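Phosphoserine aminotransferase SerC (Cytophaga hutchinsonii ATCC 33406, PDB 3FFR) catalyses, as a pyridoxal-phosphate-dependent aminotransferase, the reversible transfer of an amino group between phosphoserine and 2-oxoglutarate in the pathway of serine biosynthesis. Local coordinates at the interface of chains A and B. Coordinates in Å, arbitrary orientation; residue numbers count along the deposited sequence, not the author numbering. Chains: chain A/B, Phosphoserine aminotransferase SerC.

The interface of chains A and B. Residues chain A 197-198, 244-246; chain B 197-198, 244-246.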
loop_
_atom_site.group_PDB
_atom_site.type_symbol
_atom_site.label_atom_id
_atom_site.label_comp_id
_atom_site.label_asym_id
_atom_site.label_seq_id
_atom_site.Cartn_x
_atom_site.Cartn_y
_atom_site.Cartn_z
ATOM N N ALA A 197 2.093 0.115 -9.690
ATOM C CA ALA A 197 2.616 0.305 -8.334
ATOM C C ALA A 197 1.504 -0.027 -7.304
ATOM O O ALA A 197 0.305 0.065 -7.586
ATOM C CB ALA A 197 3.174 1.737 -8.135
ATOM N N GLY A 198 1.981 -0.374 -6.108
ATOM C CA GLY A 198 1.153 -0.716 -4.959
ATOM C C GLY A 198 1.527 -1.981 -4.219
ATOM O O GLY A 198 0.741 -2.502 -3.429
ATOM N N PRO A 244 -4.455 -6.412 2.475
ATOM C CA PRO A 244 -3.422 -6.006 1.540
ATOM C C PRO A 244 -3.915 -5.711 0.142
ATOM O O PRO A 244 -5.091 -5.859 -0.152
ATOM C CB PRO A 244 -2.588 -7.259 1.455
ATOM C CG PRO A 244 -3.578 -8.349 1.511
ATOM C CD PRO A 244 -4.669 -7.883 2.441
ATOM N N ASN A 245 -2.956 -5.434 -0.729
ATOM C CA ASN A 245 -3.245 -5.190 -2.151
ATOM C C ASN A 245 -3.339 -6.532 -2.860
ATOM O O ASN A 245 -2.408 -6.998 -3.509
ATOM C CB ASN A 245 -2.181 -4.318 -2.781
ATOM C CG ASN A 245 -2.537 -3.905 -4.190
ATOM O OD1 ASN A 245 -3.478 -4.451 -4.797
ATOM N ND2 ASN A 245 -1.762 -2.953 -4.745
ATOM N N ALA A 246 -4.487 -7.169 -2.688
ATOM C CA ALA A 246 -4.749 -8.481 -3.290
ATOM C C ALA A 246 -4.634 -8.489 -4.799
ATOM O O ALA A 246 -4.227 -9.481 -5.411
ATOM C CB ALA A 246 -6.147 -9.008 -2.835
ATOM N N ALA B 197 -8.990 -3.630 -2.071
ATOM C CA ALA B 197 -8.106 -3.103 -1.028
ATOM C C ALA B 197 -6.766 -2.655 -1.669
ATOM O O ALA B 197 -6.350 -3.147 -2.723
ATOM C CB ALA B 197 -7.883 -4.137 0.105
ATOM N N GLY B 198 -6.120 -1.736 -0.951
ATOM C CA GLY B 198 -4.833 -1.160 -1.317
ATOM C C GLY B 198 -4.731 0.348 -1.245
ATOM O O GLY B 198 -3.803 0.941 -1.793
ATOM N N PRO B 244 2.775 5.555 -5.342
ATOM C CA PRO B 244 1.571 5.063 -4.696
ATOM C C PRO B 244 0.756 4.100 -5.529
ATOM O O PRO B 244 1.091 3.820 -6.670
ATOM C CB PRO B 244 0.762 6.328 -4.571
ATOM C CG PRO B 244 1.055 7.063 -5.813
ATOM C CD PRO B 244 2.498 6.776 -6.143
ATOM N N ASN B 245 -0.388 3.730 -4.974
ATOM C CA ASN B 245 -1.342 2.851 -5.671
ATOM C C ASN B 245 -2.202 3.708 -6.588
ATOM O O ASN B 245 -3.331 4.073 -6.278
ATOM C CB ASN B 245 -2.197 2.086 -4.686
ATOM C CG ASN B 245 -3.065 1.050 -5.362
ATOM O OD1 ASN B 245 -3.205 1.044 -6.600
ATOM N ND2 ASN B 245 -3.689 0.174 -4.551
ATOM N N ALA B 246 -1.619 4.056 -7.725
ATOM C CA ALA B 246 -2.297 4.890 -8.725
ATOM C C ALA B 246 -3.593 4.295 -9.231
ATOM O O ALA B 246 -4.548 5.007 -9.553
ATOM C CB ALA B 246 -1.326 5.198 -9.909
HETATM O O HOH W 1 -2.119 -1.398 -7.373
HETATM O O HOH W 2 -5.273 -2.371 -5.233
#
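A:Asn245 and B:Asn245 meet tip to tip across the two-fold axis of the subunit interface in this class-V aminotransferase, a family of pyridoxal-phosphate enzymes that typically work as dimers. The patch is a worked example of a symmetric polar contact in which water, and not a direct bond, joins the halves.

In direct contact, the two amide nitrogens ND2 of A:Asn245 and B:Asn245 come within 3.7 Å of each other, and their amide planes are turned only 19° apart. Each side chain stretches to the axis because its CG lies anti to the backbone N (chi1 -173°). On the flanks the contact is by van der Waals packing: the methyl CB of A:Ala197 rests 3.3 Å from the carbonyl O of B:Pro244, and its twin does the same with the chains exchanged.

Within chain A, ND2 of A:Asn245 donates to the carbonyl O of A:Gly198 at 2.9 Å, with ND2 standing above the carbonyl plane, off the lone-pair directions; chain B does the same. This intrachain bond ties the residue just ahead of helix 246-262 to the loop before strand 200-205, and helps fix the rotation of the amide.

Two waters carry the bridging. Water 1 lies 2.8 Å from the backbone O of A:Ala197 and equally near OD1 of B:Asn245, while ND2 of A:Asn245 points at it at 3.1 Å in a fairly straight bond (160° at H). Water 2 repeats the pattern, held by B:Ala197 O, A:Asn245 OD1 and B:Asn245 ND2. Each amide thus gives ND2 to a carbonyl of its own chain and to one water, and offers OD1 to the other. A flip would set OD1 against the carbonyl O of A:Gly198, which can only accept, so the bonding favours the modelled orientation.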